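Local coordinates for Hydrogenase/urease nickel incorporation protein HypB (Helicobacter pylori, PDB 4LPS) that binds and slowly hydrolyses GTP, binds nickel, and is required for nickel insertion into [NiFe]-hydrogenase and for urease maturation, at residues K38-K43 and G115-L120; N65-D68 and K73-V76; S96-T101 and K121-L126; K128-I133 and E230-N235. One frame throughout, in Å; residues are numbered along the deposited sequence.

Contact 1: K38-K43 and G115-L120; sequences KERYLK and GAFDLL. With PO4 (phosphate ion), chain I.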
loop_
_atom_site.group_PDB
_atom_site.type_symbol
_atom_site.label_atom_id
_atom_site.label_comp_id
_atom_site.label_asym_id
_atom_site.label_seq_id
_atom_site.Cartn_x
_atom_site.Cartn_y
_atom_site.Cartn_z
ATOM N N LYS A 38 10.095 -12.298 3.207
ATOM C CA LYS A 38 10.128 -12.317 1.747
ATOM C C LYS A 38 10.331 -13.730 1.198
ATOM O O LYS A 38 9.771 -14.079 0.159
ATOM C CB LYS A 38 11.219 -11.388 1.214
ATOM C CG LYS A 38 11.106 -11.135 -0.286
ATOM C CD LYS A 38 12.104 -10.102 -0.783
ATOM C CE LYS A 38 12.059 -10.001 -2.300
ATOM N NZ LYS A 38 13.081 -9.063 -2.830
ATOM N N GLU A 39 11.141 -14.533 1.886
ATOM C CA GLU A 39 11.272 -15.950 1.555
ATOM C C GLU A 39 9.909 -16.635 1.522
ATOM O O GLU A 39 9.595 -17.370 0.590
ATOM C CB GLU A 39 12.178 -16.666 2.560
ATOM C CG GLU A 39 13.597 -16.131 2.637
ATOM C CD GLU A 39 14.423 -16.842 3.688
ATOM O OE1 GLU A 39 15.376 -16.227 4.208
ATOM O OE2 GLU A 39 14.119 -18.016 4.001
ATOM N N ARG A 40 9.108 -16.389 2.555
ATOM C CA ARG A 40 7.792 -17.007 2.674
ATOM C C ARG A 40 6.811 -16.472 1.636
ATOM O O ARG A 40 5.967 -17.220 1.141
ATOM C CB ARG A 40 7.234 -16.799 4.082
ATOM C CG ARG A 40 8.139 -17.345 5.181
ATOM C CD ARG A 40 7.430 -17.397 6.523
ATOM N NE ARG A 40 6.314 -18.341 6.507
ATOM C CZ ARG A 40 5.387 -18.417 7.455
ATOM N NH1 ARG A 40 4.409 -19.306 7.358
ATOM N NH2 ARG A 40 5.438 -17.603 8.499
ATOM N N TYR A 41 6.914 -15.182 1.321
ATOM C CA TYR A 41 6.065 -14.580 0.297
ATOM C C TYR A 41 6.233 -15.294 -1.031
ATOM O O TYR A 41 5.257 -15.634 -1.702
ATOM C CB TYR A 41 6.396 -13.095 0.097
ATOM C CG TYR A 41 6.192 -12.191 1.293
ATOM C CD1 TYR A 41 5.338 -12.542 2.326
ATOM C CD2 TYR A 41 6.842 -10.968 1.368
ATOM C CE1 TYR A 41 5.146 -11.704 3.407
ATOM C CE2 TYR A 41 6.658 -10.127 2.440
ATOM C CZ TYR A 41 5.812 -10.498 3.456
ATOM O OH TYR A 41 5.634 -9.652 4.524
ATOM N N LEU A 42 7.489 -15.529 -1.391
ATOM C CA LEU A 42 7.836 -16.163 -2.656
ATOM C C LEU A 42 7.455 -17.641 -2.637
ATOM O O LEU A 42 7.006 -18.187 -3.644
ATOM C CB LEU A 42 9.329 -15.986 -2.945
ATOM C CG LEU A 42 9.803 -14.526 -2.999
ATOM C CD1 LEU A 42 11.289 -14.424 -3.329
ATOM C CD2 LEU A 42 8.972 -13.712 -3.985
ATOM N N LYS A 43 7.654 -18.281 -1.489
ATOM C CA LYS A 43 7.260 -19.672 -1.301
ATOM C C LYS A 43 5.768 -19.855 -1.568
ATOM O O LYS A 43 5.350 -20.835 -2.183
ATOM C CB LYS A 43 7.596 -20.131 0.116
ATOM C CG LYS A 43 7.663 -21.637 0.290
ATOM C CD LYS A 43 8.441 -21.993 1.549
ATOM C CE LYS A 43 9.877 -21.495 1.477
ATOM N NZ LYS A 43 10.597 -21.679 2.769
ATOM N N GLY A 115 2.489 -13.177 12.167
ATOM C CA GLY A 115 1.287 -13.678 12.807
ATOM C C GLY A 115 0.085 -13.647 11.886
ATOM O O GLY A 115 -0.642 -14.632 11.768
ATOM N N ALA A 116 -0.121 -12.507 11.233
ATOM C CA ALA A 116 -1.225 -12.344 10.296
ATOM C C ALA A 116 -1.061 -13.272 9.095
ATOM O O ALA A 116 -2.033 -13.848 8.605
ATOM C CB ALA A 116 -1.322 -10.893 9.840
ATOM N N PHE A 117 0.179 -13.406 8.632
ATOM C CA PHE A 117 0.522 -14.291 7.523
ATOM C C PHE A 117 0.146 -15.740 7.833
ATOM O O PHE A 117 -0.449 -16.427 7.001
ATOM C CB PHE A 117 2.020 -14.180 7.221
ATOM C CG PHE A 117 2.458 -14.879 5.960
ATOM C CD1 PHE A 117 2.933 -16.181 5.998
ATOM C CD2 PHE A 117 2.431 -14.216 4.742
ATOM C CE1 PHE A 117 3.349 -16.818 4.840
ATOM C CE2 PHE A 117 2.846 -14.845 3.582
ATOM C CZ PHE A 117 3.308 -16.149 3.632
ATOM N N ASP A 118 0.516 -16.204 9.023
ATOM C CA ASP A 118 0.221 -17.569 9.441
ATOM C C ASP A 118 -1.282 -17.852 9.486
ATOM O O ASP A 118 -1.732 -18.915 9.051
ATOM C CB ASP A 118 0.849 -17.851 10.807
ATOM C CG ASP A 118 2.358 -17.962 10.742
ATOM O OD1 ASP A 118 2.899 -18.039 9.620
ATOM O OD2 ASP A 118 3.006 -17.970 11.812
ATOM N N LEU A 119 -2.051 -16.909 10.024
ATOM C CA LEU A 119 -3.508 -17.040 10.067
ATOM C C LEU A 119 -4.101 -17.124 8.667
ATOM O O LEU A 119 -4.909 -18.009 8.380
ATOM C CB LEU A 119 -4.142 -15.864 10.816
ATOM C CG LEU A 119 -3.884 -15.714 12.316
ATOM C CD1 LEU A 119 -4.469 -14.409 12.813
ATOM C CD2 LEU A 119 -4.481 -16.877 13.090
ATOM N N LEU A 120 -3.699 -16.196 7.804
ATOM C CA LEU A 120 -4.175 -16.164 6.428
ATOM C C LEU A 120 -3.802 -17.438 5.681
ATOM O O LEU A 120 -4.558 -17.917 4.834
ATOM C CB LEU A 120 -3.620 -14.938 5.702
ATOM C CG LEU A 120 -4.248 -13.601 6.102
ATOM C CD1 LEU A 120 -3.486 -12.448 5.479
ATOM C CD2 LEU A 120 -5.709 -13.560 5.684
HETATM P P PO4 I . 5.491 -21.016 4.120
HETATM O O1 PO4 I . 5.338 -21.246 2.638
HETATM O O2 PO4 I . 4.223 -20.397 4.647
HETATM O O3 PO4 I . 5.732 -22.323 4.834
HETATM O O4 PO4 I . 6.656 -20.094 4.370
#
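Arg40 reaches Phe117 and Asp118 because its chain starts with CG anti to the carbonyl carbon (chi1 -57°) and bends at chi3. Phe117 comes from the other helix with CG anti to its own backbone N. Its CD1 sits over the centre of one face of the Arg40 guanidinium, 3.6 Å from CZ. The two planes are 68° apart, so this is no flat stack. At the edge of the guanidinium, Asp118 OD1 takes both terminal nitrogens. Arg40 NH2 is 2.8 Å from this oxygen, on its syn lone pair, and NH1 is 3.0 Å from it. The salt bridge therefore rests on one carboxylate oxygen. A phosphate, probably from the crystallisation liquor, accepts from Arg40 NE at O4 (2.8 Å) and from NH1 at O2. On the buried side, Tyr41 CD1 meets Phe117 CE2 at 3.6 Å, with the rings oblique. The Tyr41 hydroxyl is hydrogen-bonded to Leu148 O. Leu132 of the central sheet touches both rings. Helices 29-43 and 110-122 run nearly parallel here, at 19°. Two helices packed side by side on one face of a central parallel sheet belong to the layered alpha/beta fold of P-loop GTPases.

Contact 2: N65-D68 and K73-V76; sequences NLAD and KFCV. With GOL (glycerol), chain H.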
loop_
_atom_site.group_PDB
_atom_site.type_symbol
_atom_site.label_atom_id
_atom_site.label_comp_id
_atom_site.label_asym_id
_atom_site.label_seq_id
_atom_site.Cartn_x
_atom_site.Cartn_y
_atom_site.Cartn_z
ATOM N N ASN A 65 -12.605 -0.996 -3.542
ATOM C CA ASN A 65 -12.870 -0.861 -4.971
ATOM C C ASN A 65 -12.094 -1.872 -5.818
ATOM O O ASN A 65 -12.577 -2.320 -6.858
ATOM C CB ASN A 65 -12.549 0.564 -5.429
ATOM C CG ASN A 65 -13.574 1.575 -4.949
ATOM O OD1 ASN A 65 -14.748 1.249 -4.778
ATOM N ND2 ASN A 65 -13.130 2.806 -4.710
ATOM N N LEU A 66 -10.890 -2.225 -5.376
ATOM C CA LEU A 66 -10.077 -3.214 -6.083
ATOM C C LEU A 66 -10.708 -4.607 -6.017
ATOM O O LEU A 66 -10.530 -5.425 -6.919
ATOM C CB LEU A 66 -8.656 -3.253 -5.516
ATOM C CG LEU A 66 -7.690 -2.150 -5.964
ATOM C CD1 LEU A 66 -6.376 -2.249 -5.198
ATOM C CD2 LEU A 66 -7.445 -2.229 -7.461
ATOM N N ALA A 67 -11.436 -4.873 -4.939
ATOM C CA ALA A 67 -12.122 -6.149 -4.765
ATOM C C ALA A 67 -13.175 -6.414 -5.840
ATOM O O ALA A 67 -13.636 -7.547 -5.996
ATOM C CB ALA A 67 -12.762 -6.205 -3.394
ATOM N N ASP A 68 -13.559 -5.373 -6.575
ATOM C CA ASP A 68 -14.556 -5.515 -7.629
ATOM C C ASP A 68 -13.970 -6.087 -8.916
ATOM O O ASP A 68 -14.711 -6.451 -9.830
ATOM C CB ASP A 68 -15.225 -4.169 -7.912
ATOM C CG ASP A 68 -16.049 -3.670 -6.739
ATOM O OD1 ASP A 68 -16.554 -4.513 -5.968
ATOM O OD2 ASP A 68 -16.201 -2.437 -6.594
ATOM N N LYS A 73 -6.868 -10.984 -7.502
ATOM C CA LYS A 73 -7.068 -11.866 -6.360
ATOM C C LYS A 73 -6.091 -11.538 -5.244
ATOM O O LYS A 73 -4.881 -11.710 -5.400
ATOM C CB LYS A 73 -6.899 -13.326 -6.780
ATOM C CG LYS A 73 -7.795 -13.753 -7.928
ATOM C CD LYS A 73 -7.314 -15.068 -8.514
ATOM C CE LYS A 73 -8.028 -15.378 -9.817
ATOM N NZ LYS A 73 -7.448 -16.574 -10.492
ATOM N N PHE A 74 -6.612 -11.058 -4.120
ATOM C CA PHE A 74 -5.758 -10.632 -3.021
ATOM C C PHE A 74 -6.382 -10.846 -1.647
ATOM O O PHE A 74 -7.601 -10.973 -1.513
ATOM C CB PHE A 74 -5.386 -9.156 -3.193
ATOM C CG PHE A 74 -6.535 -8.212 -2.983
ATOM C CD1 PHE A 74 -7.462 -7.998 -3.990
ATOM C CD2 PHE A 74 -6.686 -7.535 -1.783
ATOM C CE1 PHE A 74 -8.519 -7.128 -3.809
ATOM C CE2 PHE A 74 -7.743 -6.664 -1.592
ATOM C CZ PHE A 74 -8.661 -6.460 -2.606
ATOM N N CYS A 75 -5.526 -10.893 -0.633
ATOM C CA CYS A 75 -5.955 -10.860 0.759
ATOM C C CYS A 75 -5.205 -9.718 1.440
ATOM O O CYS A 75 -4.227 -9.201 0.895
ATOM C CB CYS A 75 -5.712 -12.204 1.452
ATOM S SG CYS A 75 -4.016 -12.783 1.419
ATOM N N VAL A 76 -5.660 -9.312 2.618
ATOM C CA VAL A 76 -5.150 -8.085 3.216
ATOM C C VAL A 76 -4.650 -8.268 4.647
ATOM O O VAL A 76 -5.254 -8.981 5.452
ATOM C CB VAL A 76 -6.235 -6.975 3.199
ATOM C CG1 VAL A 76 -5.716 -5.694 3.838
ATOM C CG2 VAL A 76 -6.693 -6.695 1.776
HETATM C C1 GOL H . -11.925 -10.377 -5.645
HETATM O O1 GOL H . -11.494 -9.149 -6.189
HETATM C C2 GOL H . -12.055 -10.221 -4.133
HETATM O O2 GOL H . -12.666 -11.371 -3.585
HETATM C C3 GOL H . -10.661 -10.058 -3.541
HETATM O O3 GOL H . -9.815 -11.059 -4.057
#
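Phe74 points its ring at the end of helix 59-66 and meets Leu66 and Ala67 with its outer atoms. Ala67 lies at the ring edge, near the ring plane. Its CA is 3.9 Å from Phe74 CE1, and its CB is 4.2 Å from Phe74 CZ. Leu66 C lies oblique to the ring, 4.0 Å from Phe74 CE1, and Leu66 CB is 4.2 Å from the same atom. The contact is made by the outer ring atoms CE1 and CZ, with no hydrogen bond across. With CB of Phe74 directed at the helix, CG lies between the backbone N and carbonyl carbon (chi1 70°). This is a helix-to-strand connection of the alpha/beta fold. Helix 59-66 follows the P-loop, and a short loop leads from it into strand 74-80, which lies beside strand 131-135 in the parallel sheet. Phe74 also packs on Phe131 and Ile133 of that neighbour, and its ring meets Phe72 at about 40°. A glycerol, probably from the crystallisation liquor, sits between the two backbones. Its O3 accepts from Phe74 N at 3.2 Å, with a nearly straight bond of 172°. At its other end, O1 is 2.7 Å from Ala67 O. Glycerol C3 comes obliquely to the ring, 3.6 Å from Phe74 CE1. Beyond Leu66, Lys225 of helix 218-234 touches the leucine side chain, and Val95 touches Ala67 CB.

Contact 3: S96-T101 and K121-L126; sequences SAHQIT and KDEGAL. With PO4 (phosphate ion), chain I.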
loop_
_atom_site.group_PDB
_atom_site.type_symbol
_atom_site.label_atom_id
_atom_site.label_comp_id
_atom_site.label_asym_id
_atom_site.label_seq_id
_atom_site.Cartn_x
_atom_site.Cartn_y
_atom_site.Cartn_z
ATOM N N SER A 96 -10.615 -11.542 2.265
ATOM C CA SER A 96 -9.956 -12.107 3.432
ATOM C C SER A 96 -8.961 -11.089 3.961
ATOM O O SER A 96 -8.028 -10.693 3.263
ATOM C CB SER A 96 -9.253 -13.421 3.094
ATOM O OG SER A 96 -10.183 -14.413 2.694
ATOM N N ALA A 97 -9.172 -10.662 5.198
ATOM C CA ALA A 97 -8.380 -9.593 5.782
ATOM C C ALA A 97 -8.174 -9.863 7.255
ATOM O O ALA A 97 -9.080 -10.346 7.935
ATOM C CB ALA A 97 -9.057 -8.247 5.575
ATOM N N HIS A 98 -6.990 -9.537 7.759
ATOM C CA HIS A 98 -6.749 -9.668 9.185
ATOM C C HIS A 98 -6.084 -8.423 9.746
ATOM O O HIS A 98 -5.130 -7.891 9.176
ATOM C CB HIS A 98 -5.913 -10.912 9.476
ATOM C CG HIS A 98 -6.737 -12.140 9.703
ATOM N ND1 HIS A 98 -7.396 -12.383 10.887
ATOM C CD2 HIS A 98 -7.023 -13.187 8.891
ATOM C CE1 HIS A 98 -8.046 -13.528 10.801
ATOM N NE2 HIS A 98 -7.836 -14.038 9.602
ATOM N N GLN A 99 -6.620 -7.959 10.870
ATOM C CA GLN A 99 -6.184 -6.723 11.482
ATOM C C GLN A 99 -4.992 -6.949 12.402
ATOM O O GLN A 99 -5.010 -7.839 13.255
ATOM C CB GLN A 99 -7.355 -6.108 12.254
ATOM C CG GLN A 99 -7.052 -4.793 12.927
ATOM C CD GLN A 99 -7.098 -3.636 11.953
ATOM O OE1 GLN A 99 -8.105 -3.413 11.277
ATOM N NE2 GLN A 99 -5.999 -2.906 11.861
ATOM N N ILE A 100 -3.955 -6.142 12.224
ATOM C CA ILE A 100 -2.886 -6.069 13.205
ATOM C C ILE A 100 -3.125 -4.848 14.076
ATOM O O ILE A 100 -3.194 -3.727 13.571
ATOM C CB ILE A 100 -1.489 -5.961 12.558
ATOM C CG1 ILE A 100 -1.194 -7.172 11.673
ATOM C CG2 ILE A 100 -0.416 -5.836 13.626
ATOM C CD1 ILE A 100 0.194 -7.138 11.056
ATOM N N THR A 101 -3.290 -5.059 15.375
ATOM C CA THR A 101 -3.436 -3.930 16.277
ATOM C C THR A 101 -2.080 -3.680 16.914
ATOM O O THR A 101 -1.594 -4.484 17.710
ATOM C CB THR A 101 -4.514 -4.168 17.352
ATOM O OG1 THR A 101 -4.308 -5.442 17.974
ATOM C CG2 THR A 101 -5.900 -4.140 16.725
ATOM N N LYS A 121 -2.629 -17.978 5.995
ATOM C CA LYS A 121 -2.202 -19.242 5.412
ATOM C C LYS A 121 -3.115 -20.377 5.860
ATOM O O LYS A 121 -3.620 -21.139 5.034
ATOM C CB LYS A 121 -0.754 -19.556 5.789
ATOM C CG LYS A 121 -0.221 -20.815 5.126
ATOM C CD LYS A 121 1.047 -21.318 5.793
ATOM C CE LYS A 121 1.587 -22.537 5.066
ATOM N NZ LYS A 121 2.675 -23.204 5.828
ATOM N N ASP A 122 -3.323 -20.478 7.169
ATOM C CA ASP A 122 -4.119 -21.559 7.743
ATOM C C ASP A 122 -5.578 -21.486 7.304
ATOM O O ASP A 122 -6.284 -22.495 7.284
ATOM C CB ASP A 122 -4.026 -21.529 9.269
ATOM C CG ASP A 122 -2.652 -21.924 9.779
ATOM O OD1 ASP A 122 -1.854 -22.471 8.989
ATOM O OD2 ASP A 122 -2.367 -21.678 10.972
ATOM N N GLU A 123 -6.026 -20.284 6.961
ATOM C CA GLU A 123 -7.401 -20.066 6.531
ATOM C C GLU A 123 -7.569 -20.360 5.045
ATOM O O GLU A 123 -8.693 -20.430 4.547
ATOM C CB GLU A 123 -7.829 -18.630 6.846
ATOM C CG GLU A 123 -8.101 -18.378 8.323
ATOM C CD GLU A 123 -8.143 -16.902 8.670
ATOM O OE1 GLU A 123 -8.037 -16.062 7.751
ATOM O OE2 GLU A 123 -8.284 -16.579 9.869
ATOM N N GLY A 124 -6.451 -20.524 4.340
ATOM C CA GLY A 124 -6.483 -20.839 2.922
ATOM C C GLY A 124 -6.527 -19.611 2.034
ATOM O O GLY A 124 -6.656 -19.715 0.811
ATOM N N ALA A 125 -6.432 -18.442 2.655
ATOM C CA ALA A 125 -6.491 -17.178 1.931
ATOM C C ALA A 125 -5.301 -16.981 0.996
ATOM O O ALA A 125 -5.439 -16.395 -0.080
ATOM C CB ALA A 125 -6.581 -16.025 2.914
ATOM N N LEU A 126 -4.130 -17.448 1.417
ATOM C CA LEU A 126 -2.913 -17.292 0.624
ATOM C C LEU A 126 -2.926 -18.159 -0.632
ATOM O O LEU A 126 -2.433 -17.745 -1.684
ATOM C CB LEU A 126 -1.677 -17.622 1.464
ATOM C CG LEU A 126 -1.410 -16.740 2.684
ATOM C CD1 LEU A 126 -0.046 -17.054 3.273
ATOM C CD2 LEU A 126 -1.507 -15.266 2.314
HETATM P P PO4 I . 5.491 -21.016 4.120
HETATM O O1 PO4 I . 5.338 -21.246 2.638
HETATM O O2 PO4 I . 4.223 -20.397 4.647
HETATM O O3 PO4 I . 5.732 -22.323 4.834
HETATM O O4 PO4 I . 6.656 -20.094 4.370
HETATM O O HOH W 1 -10.122 -15.639 5.681
#
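His98 NE2 donates to the Glu123 carboxylate. The shorter bond runs to OE2 at 2.6 Å, with an N-H...O angle of 135°. It uses the syn lone pair of OE2, but this oxygen is tilted 22° from the ring plane. A weak second bond goes to Glu123 OE1 at 2.8 Å. One nitrogen thus faces both oxygens, and neither bond is straight. The carboxylate and imidazole planes are 33° apart. Glu123 holds CG anti to its carbonyl carbon. Its extended chain carries the carboxylate across to the strand. The negative carboxylate would be expected to favour a protonated imidazole. His98 was modelled in two conformers, so this pairing describes one of them. Water 1 donates to Glu123 OE1 at 3.0 Å and makes a weak hydrogen bond with Ser96 OG. Beside these bonds, Ser96 CB touches Ala125 CB at 3.7 Å, while Leu119 and Leu120 of helix 110-122 pack on the His98 side chain. Lys121 extends elsewhere, to weak bonds with the phosphate that Arg40 also binds. Gly124 has positive phi and closes the last turn of the helix. This Schellman motif ends helix 110-122 beside strand 97-101, the outermost strand within this chain on that edge of the parallel sheet in the P-loop GTPase fold.

Contact 4: K128-I133 and E230-N235; sequences KSDFLI and EKKREN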
loop_
_atom_site.group_PDB
_atom_site.type_symbol
_atom_site.label_atom_id
_atom_site.label_comp_id
_atom_site.label_asym_id
_atom_site.label_seq_id
_atom_site.Cartn_x
_atom_site.Cartn_y
_atom_site.Cartn_z
ATOM N N LYS A 128 -5.390 -18.900 -2.494
ATOM C CA LYS A 128 -6.265 -18.332 -3.515
ATOM C C LYS A 128 -5.835 -16.941 -3.987
ATOM O O LYS A 128 -6.494 -16.341 -4.834
ATOM C CB LYS A 128 -7.702 -18.274 -2.992
ATOM C CG LYS A 128 -8.237 -19.616 -2.504
ATOM C CD LYS A 128 -9.550 -19.462 -1.745
ATOM C CE LYS A 128 -10.413 -20.708 -1.878
ATOM N NZ LYS A 128 -9.718 -21.923 -1.360
ATOM N N SER A 129 -4.737 -16.424 -3.447
ATOM C CA SER A 129 -4.349 -15.046 -3.738
ATOM C C SER A 129 -3.094 -14.941 -4.602
ATOM O O SER A 129 -2.136 -15.698 -4.424
ATOM C CB SER A 129 -4.131 -14.271 -2.433
ATOM O OG SER A 129 -5.303 -14.262 -1.634
ATOM N N ASP A 130 -3.117 -13.997 -5.540
ATOM C CA ASP A 130 -1.930 -13.623 -6.296
ATOM C C ASP A 130 -1.199 -12.492 -5.591
ATOM O O ASP A 130 0.005 -12.303 -5.760
ATOM C CB ASP A 130 -2.301 -13.205 -7.720
ATOM C CG ASP A 130 -2.816 -14.359 -8.548
ATOM O OD1 ASP A 130 -2.324 -15.489 -8.354
ATOM O OD2 ASP A 130 -3.713 -14.140 -9.390
ATOM N N PHE A 131 -1.947 -11.743 -4.791
ATOM C CA PHE A 131 -1.403 -10.588 -4.098
ATOM C C PHE A 131 -1.681 -10.674 -2.605
ATOM O O PHE A 131 -2.764 -11.081 -2.186
ATOM C CB PHE A 131 -1.994 -9.286 -4.650
ATOM C CG PHE A 131 -1.683 -9.032 -6.101
ATOM C CD1 PHE A 131 -2.444 -9.614 -7.105
ATOM C CD2 PHE A 131 -0.639 -8.193 -6.458
ATOM C CE1 PHE A 131 -2.159 -9.370 -8.441
ATOM C CE2 PHE A 131 -0.349 -7.944 -7.790
ATOM C CZ PHE A 131 -1.109 -8.533 -8.781
ATOM N N LEU A 132 -0.689 -10.297 -1.806
ATOM C CA LEU A 132 -0.918 -10.041 -0.392
ATOM C C LEU A 132 -0.690 -8.561 -0.175
ATOM O O LEU A 132 0.394 -8.043 -0.444
ATOM C CB LEU A 132 0.006 -10.884 0.495
ATOM C CG LEU A 132 0.023 -10.498 1.978
ATOM C CD1 LEU A 132 -1.268 -10.907 2.667
ATOM C CD2 LEU A 132 1.214 -11.121 2.688
ATOM N N ILE A 133 -1.718 -7.880 0.311
ATOM C CA ILE A 133 -1.665 -6.435 0.426
ATOM C C ILE A 133 -1.581 -5.996 1.880
ATOM O O ILE A 133 -2.424 -6.355 2.707
ATOM C CB ILE A 133 -2.889 -5.781 -0.253
ATOM C CG1 ILE A 133 -2.866 -6.075 -1.759
ATOM C CG2 ILE A 133 -2.912 -4.280 -0.001
ATOM C CD1 ILE A 133 -3.950 -5.369 -2.562
ATOM N N GLU A 230 0.694 -6.286 -14.208
ATOM C CA GLU A 230 1.881 -6.322 -15.050
ATOM C C GLU A 230 3.144 -6.377 -14.195
ATOM O O GLU A 230 4.126 -7.026 -14.561
ATOM C CB GLU A 230 1.914 -5.107 -15.982
ATOM C CG GLU A 230 3.252 -4.875 -16.672
ATOM C CD GLU A 230 3.626 -5.991 -17.635
ATOM O OE1 GLU A 230 2.734 -6.768 -18.041
ATOM O OE2 GLU A 230 4.821 -6.094 -17.986
ATOM N N LYS A 231 3.115 -5.700 -13.050
ATOM C CA LYS A 231 4.257 -5.703 -12.143
ATOM C C LYS A 231 4.505 -7.102 -11.586
ATOM O O LYS A 231 5.655 -7.530 -11.470
ATOM C CB LYS A 231 4.053 -4.686 -11.020
ATOM C CG LYS A 231 4.453 -3.276 -11.441
ATOM C CD LYS A 231 5.920 -3.264 -11.857
ATOM C CE LYS A 231 6.340 -1.921 -12.419
ATOM N NZ LYS A 231 6.048 -1.862 -13.878
ATOM N N LYS A 232 3.431 -7.806 -11.237
ATOM C CA LYS A 232 3.550 -9.194 -10.803
ATOM C C LYS A 232 4.091 -10.056 -11.933
ATOM O O LYS A 232 4.906 -10.952 -11.710
ATOM C CB LYS A 232 2.206 -9.748 -10.330
ATOM C CG LYS A 232 2.265 -11.233 -9.996
ATOM C CD LYS A 232 0.963 -11.765 -9.428
ATOM C CE LYS A 232 1.056 -13.272 -9.225
ATOM N NZ LYS A 232 1.556 -13.620 -7.861
ATOM N N ARG A 233 3.625 -9.773 -13.146
ATOM C CA ARG A 233 4.062 -10.484 -14.344
ATOM C C ARG A 233 5.572 -10.374 -14.537
ATOM O O ARG A 233 6.246 -11.364 -14.818
ATOM C CB ARG A 233 3.340 -9.935 -15.575
ATOM C CG ARG A 233 3.090 -10.958 -16.663
ATOM C CD ARG A 233 1.679 -10.817 -17.213
ATOM N NE ARG A 233 1.383 -9.434 -17.594
ATOM C CZ ARG A 233 0.165 -8.899 -17.609
ATOM N NH1 ARG A 233 0.001 -7.634 -17.974
ATOM N NH2 ARG A 233 -0.889 -9.624 -17.260
ATOM N N GLU A 234 6.084 -9.155 -14.407
ATOM C CA GLU A 234 7.516 -8.890 -14.504
ATOM C C GLU A 234 8.265 -9.397 -13.280
ATOM O O GLU A 234 9.492 -9.516 -13.300
ATOM C CB GLU A 234 7.771 -7.389 -14.660
ATOM C CG GLU A 234 7.035 -6.728 -15.812
ATOM C CD GLU A 234 7.199 -5.217 -15.810
ATOM O OE1 GLU A 234 7.747 -4.678 -14.823
ATOM O OE2 GLU A 234 6.786 -4.570 -16.795
ATOM N N ASN A 235 7.511 -9.686 -12.221
ATOM C CA ASN A 235 8.060 -9.932 -10.891
ATOM C C ASN A 235 8.992 -8.794 -10.473
ATOM O O ASN A 235 10.143 -9.021 -10.098
ATOM C CB ASN A 235 8.796 -11.276 -10.825
ATOM C CG ASN A 235 9.182 -11.656 -9.402
ATOM O OD1 ASN A 235 8.406 -11.461 -8.466
ATOM N ND2 ASN A 235 10.385 -12.189 -9.233
HETATM O O HOH W 2 0.148 -15.944 -7.302
#
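Lys232 lies across Phe131 and ends at the backbone of Asp130. The packed part is the ring and the alkyl chain. Lys232 CD is over one face of Phe131, 4.3 Å from the ring centroid, in a CH-pi contact. Lys232 CB adds to it, 3.9 Å from Phe131 CZ. The lysine leaves its helix with CG anti to the backbone N (chi1 174°) and stays extended until it turns at chi4. That turn brings NZ to Asp130 O at 2.9 Å. The bond lies in the carbonyl plane on a lone pair, with a C=O...N angle of 123°. The ammonium group is too far from the ring for more than a weak cation-pi attraction. The looser side is polar and bridged by a water. Asp130 OD1 stands 4.3 Å from Lys232 NZ, beyond a salt bridge. Water 2 spans this gap, donating to Asp130 OD1 at 2.7 Å and accepting from Lys232 NZ at 2.8 Å. Farther round the helix, Arg233 NE and NH1 both bind Glu230 OE1, a salt bridge within the helix. Asn235, with positive phi, is the C-prime residue of the Schellman motif that ends it. The last turn of helix 218-234 thus lies against the start of strand 131-135, with Tyr47 touching Lys232 and Leu49 touching Phe131, both from adjacent strand 47-52.

How the contacts relate
Contact 2 is the buried one; the other three are partly buried, each joining apolar packing to a polar, more exposed part. Contacts 1 and 3 share helix 110-122 and one phosphate. Their ionic groups lie at the surface, while Leu120 and Leu126 pack beneath. Contacts 2, 3 and 4 all reach the parallel sheet. Strand 74-80 pairs with strand 97-101 through Val76 and with strand 131-135 through Cys75, while Lys73 pairs with Asp130 just before the strands. Leu132 carries contact 4's strand to Phe117 and Tyr41 of contact 1, whereas Phe131 lies on the side of contact 2. Helices 29-43 and 110-122 therefore pack on one face, helices 59-66 and 218-234 on the other.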